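Local structure of hypothetical protein PH1918 (Pyrococcus horikoshii, 2D16) at residues I26-V29 / D30-R34; E145-K148 / E149-E152. The protein is of unknown function but belongs to the adenosine-specific kinase family and may act as an adenosine monophosphate-protein transferase. All blocks are in the same frame, centred on the assembly; numbering follows the deposited sequence.

How the interactions relate
Both interactions are short runs of helix, a little over two turns each, bridged chiefly by backbone N-H to O bonds four residues apart. Interaction 1 lies on helix 25-39 and is partly buried: one flank packs on strands of the five-stranded sheet, and the other carries an aromatic ring, a carboxylate and a salt bridge. Interaction 2 lies on helix 144-157 and is a surface contact, lined almost wholly by charged side chains. Some of its polar ends (Gln146, Arg150) find partners just before the helix. The two share no element. They sit on opposite sides of the chain's centre, and their nearest atoms are about 29 Å apart.

Interaction 1 of 2, residues I26-V29 / D30-R34; sequences IFTV and DDLAR
Asp31 sits one helical turn after Phe27 and lays its side chain over one face of the Phe27 ring. Its CB is 3.9 Å from the ring centroid, a CH-pi contact placed toward the rim. CG follows, with its closest approach at Phe27 CZ, 3.3 Å away. The carboxylate then runs over the same end of the ring, the two planes 27° apart. Asp31 CG is roughly anti to its backbone N (chi1 -157°), which carries the carboxylate back alongside the ring. At the tip the oxygens divide. OD1 offers its anti lone pair to Arg34 NH2 at 2.9 Å, a salt bridge between residues three apart. OD2 is hydrogen-bonded to His102 NE2. With both oxygens engaged, the carboxylate's rotation is probably fixed.

The backbone supports this pairing. Asp31 N donates to Phe27 O at 3.0 Å, nearly straight at 167°. A water also donates to Phe27 O and has a weak link to Arg34 NH2. Leu32 N donates to Thr28 O at 2.8 Å, and the Ala33 N to Val29 O bond is weak at 3.5 Å. Thr28 CG2 lies 4.2 Å from Leu32 CB, an apolar contact along the buried flank. Thr28 OG1 bonds back to Asn23 O and Phe24 O.

This is the N-terminal part of helix 25-39, which packs on an antiparallel sheet. Ile161 of the second subunit packs against Asp30, Ala33 and Arg34. Within the chain, Thr28, Leu32 and Ala33 rest on strand 44-51, and Val29 and Asp30 reach strand 56-61.

Interaction 2 of 2, residues E145-K148 / E149-E152; sequences EQKK and ERRE
Glu149 N donates to Glu145 O at 3.0 Å, the first of four backbone hydrogen bonds that join residues 145-148 to 149-152. Each runs from an N-H to the carbonyl four positions earlier. Arg150 N donates to Gln146 O at the same distance. Arg151 N meets Lys147 O at 3.1 Å. Glu152 N meets Lys148 O at 3.0 Å. Their N-H...O angles lie between 150° and 160°. This is the regular i to i+4 pattern of an alpha helix, here the exposed N-terminal part of helix 144-157 near the C-terminus. No other chain of the assembly touches these residues.

Carbon contacts with the carbonyls come next. Glu149 CG lies 3.2 Å from Glu145 O, and Arg150 CG 3.1 Å from Lys147 O. Arg150 CG is held between its backbone N and its carbonyl carbon (chi1 63°), which sets it over that oxygen. Arg151 runs CB, CG and CD alongside the same carbonyl.

Charged and polar groups meet little across the turn. Glu145 and Glu149 cross at about a right angle, with Glu149 OE2 3.7 Å from Glu145 CG. Their OE2 atoms are 4.7 Å apart, so the two like charges, not in contact, would probably raise each other's pKa slightly. Three polar ends turn to the residues at and just before the helix start: Arg150 NE forms a salt bridge with Glu142, Gln146 OE1 accepts from Thr143 N, and Lys147 NZ has a long, weak ion pair with Asp144.

Interaction 1 of 2, residues I26-V29 / D30-R34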
# COMPACT_ATOMS: atom_id res chain seq x y z
N ILE A 26 -19.98 23.85 -44.19
CA ILE A 26 -20.19 22.41 -44.32
C ILE A 26 -19.27 21.57 -43.46
O ILE A 26 -19.65 20.49 -43.01
CB ILE A 26 -20.10 21.93 -45.80
CG1 ILE A 26 -18.72 22.26 -46.39
CG2 ILE A 26 -21.22 22.56 -46.62
CD1 ILE A 26 -18.55 21.74 -47.80
N PHE A 27 -18.06 22.05 -43.22
CA PHE A 27 -17.11 21.33 -42.39
C PHE A 27 -17.33 21.66 -40.92
O PHE A 27 -17.45 20.79 -40.07
CB PHE A 27 -15.68 21.73 -42.75
CG PHE A 27 -14.65 21.26 -41.76
CD1 PHE A 27 -14.14 19.97 -41.81
CD2 PHE A 27 -14.21 22.11 -40.75
CE1 PHE A 27 -13.21 19.52 -40.88
CE2 PHE A 27 -13.27 21.68 -39.81
CZ PHE A 27 -12.77 20.38 -39.87
N THR A 28 -17.39 22.96 -40.65
CA THR A 28 -17.54 23.46 -39.30
C THR A 28 -18.78 23.06 -38.52
O THR A 28 -18.70 22.80 -37.32
CB THR A 28 -17.40 24.99 -39.31
OG1 THR A 28 -16.17 25.33 -39.96
CG2 THR A 28 -17.39 25.56 -37.89
N VAL A 29 -19.94 22.99 -39.18
CA VAL A 29 -21.15 22.61 -38.47
C VAL A 29 -20.95 21.26 -37.77
O VAL A 29 -21.34 21.08 -36.61
CB VAL A 29 -22.38 22.55 -39.41
CG1 VAL A 29 -22.30 21.35 -40.34
CG2 VAL A 29 -23.66 22.51 -38.58
N ASP A 30 -20.31 20.32 -38.46
CA ASP A 30 -20.04 19.00 -37.91
C ASP A 30 -18.85 18.99 -36.96
O ASP A 30 -18.90 18.42 -35.87
CB ASP A 30 -19.75 17.99 -39.03
CG ASP A 30 -21.01 17.44 -39.68
OD1 ASP A 30 -22.13 17.92 -39.38
OD2 ASP A 30 -20.87 16.50 -40.50
N ASP A 31 -17.76 19.63 -37.37
CA ASP A 31 -16.55 19.65 -36.56
C ASP A 31 -16.71 20.38 -35.23
O ASP A 31 -16.16 19.95 -34.21
CB ASP A 31 -15.39 20.26 -37.35
CG ASP A 31 -14.04 19.82 -36.83
OD1 ASP A 31 -13.74 18.62 -36.93
OD2 ASP A 31 -13.29 20.67 -36.31
N LEU A 32 -17.45 21.48 -35.23
CA LEU A 32 -17.67 22.22 -33.99
C LEU A 32 -18.59 21.40 -33.09
O LEU A 32 -18.47 21.44 -31.86
CB LEU A 32 -18.27 23.59 -34.30
CG LEU A 32 -18.47 24.58 -33.15
CD1 LEU A 32 -17.21 24.68 -32.30
CD2 LEU A 32 -18.85 25.94 -33.74
N ALA A 33 -19.51 20.66 -33.69
CA ALA A 33 -20.42 19.82 -32.90
C ALA A 33 -19.58 18.77 -32.16
O ALA A 33 -19.79 18.53 -30.97
CB ALA A 33 -21.45 19.13 -33.81
N ARG A 34 -18.64 18.16 -32.87
CA ARG A 34 -17.78 17.15 -32.27
C ARG A 34 -16.98 17.78 -31.13
O ARG A 34 -16.80 17.17 -30.07
CB ARG A 34 -16.83 16.54 -33.31
CG ARG A 34 -17.51 15.58 -34.29
CD ARG A 34 -16.49 14.80 -35.11
NE ARG A 34 -15.79 15.63 -36.09
CZ ARG A 34 -16.23 15.87 -37.32
NH1 ARG A 34 -17.38 15.33 -37.74
NH2 ARG A 34 -15.53 16.64 -38.15
O HOH W 1 -16.89 18.06 -40.83

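Interaction 2 of 2, residues E145-K148 / E149-E152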
# COMPACT_ATOMS: atom_id res chain seq x y z
N GLU A 145 -23.93 46.16 -0.21
CA GLU A 145 -24.69 45.04 0.31
C GLU A 145 -24.94 44.03 -0.81
O GLU A 145 -24.81 42.82 -0.60
CB GLU A 145 -26.03 45.52 0.86
CG GLU A 145 -26.82 44.45 1.59
CD GLU A 145 -26.09 43.93 2.82
OE1 GLU A 145 -25.75 44.75 3.70
OE2 GLU A 145 -25.85 42.70 2.91
N GLN A 146 -25.29 44.52 -1.99
CA GLN A 146 -25.55 43.65 -3.12
C GLN A 146 -24.27 42.95 -3.56
O GLN A 146 -24.32 41.85 -4.11
CB GLN A 146 -26.15 44.46 -4.28
CG GLN A 146 -27.54 44.99 -3.96
CD GLN A 146 -28.09 45.89 -5.04
OE1 GLN A 146 -27.44 46.84 -5.46
NE2 GLN A 146 -29.31 45.60 -5.48
N LYS A 147 -23.12 43.58 -3.32
CA LYS A 147 -21.84 42.98 -3.66
C LYS A 147 -21.65 41.75 -2.79
O LYS A 147 -21.27 40.68 -3.27
CB LYS A 147 -20.67 43.92 -3.37
CG LYS A 147 -20.53 45.11 -4.28
CD LYS A 147 -19.25 45.85 -3.91
CE LYS A 147 -19.13 47.17 -4.64
NZ LYS A 147 -17.93 47.91 -4.17
N LYS A 148 -21.90 41.91 -1.49
CA LYS A 148 -21.77 40.81 -0.56
C LYS A 148 -22.72 39.69 -0.93
O LYS A 148 -22.37 38.52 -0.85
CB LYS A 148 -22.06 41.28 0.87
CG LYS A 148 -21.03 42.27 1.42
CD LYS A 148 -21.32 42.61 2.87
CE LYS A 148 -20.28 43.57 3.44
NZ LYS A 148 -20.23 44.85 2.67
N GLU A 149 -23.93 40.05 -1.35
CA GLU A 149 -24.93 39.06 -1.72
C GLU A 149 -24.52 38.21 -2.92
O GLU A 149 -24.67 36.99 -2.90
CB GLU A 149 -26.26 39.74 -2.04
CG GLU A 149 -26.91 40.45 -0.87
CD GLU A 149 -28.22 41.11 -1.25
OE1 GLU A 149 -29.11 40.40 -1.78
OE2 GLU A 149 -28.37 42.33 -1.03
N ARG A 150 -24.00 38.85 -3.97
CA ARG A 150 -23.61 38.08 -5.15
C ARG A 150 -22.43 37.18 -4.87
O ARG A 150 -22.34 36.07 -5.40
CB ARG A 150 -23.31 39.00 -6.34
CG ARG A 150 -22.15 39.97 -6.19
CD ARG A 150 -21.92 40.65 -7.55
NE ARG A 150 -20.99 41.78 -7.49
CZ ARG A 150 -19.66 41.67 -7.46
NH1 ARG A 150 -19.08 40.48 -7.47
NH2 ARG A 150 -18.91 42.77 -7.42
N ARG A 151 -21.51 37.64 -4.02
CA ARG A 151 -20.35 36.84 -3.68
C ARG A 151 -20.74 35.62 -2.86
O ARG A 151 -20.17 34.54 -3.02
CB ARG A 151 -19.31 37.70 -2.98
CG ARG A 151 -18.60 38.62 -3.97
CD ARG A 151 -17.78 39.72 -3.35
NE ARG A 151 -17.01 40.40 -4.39
CZ ARG A 151 -16.36 41.55 -4.23
NH1 ARG A 151 -16.38 42.18 -3.06
NH2 ARG A 151 -15.68 42.07 -5.25
N GLU A 152 -21.74 35.78 -1.99
CA GLU A 152 -22.21 34.66 -1.19
C GLU A 152 -22.92 33.67 -2.11
O GLU A 152 -22.77 32.45 -1.96
CB GLU A 152 -23.18 35.12 -0.10
CG GLU A 152 -22.52 35.79 1.10
CD GLU A 152 -23.52 36.12 2.20
OE1 GLU A 152 -24.29 35.21 2.60
OE2 GLU A 152 -23.54 37.28 2.66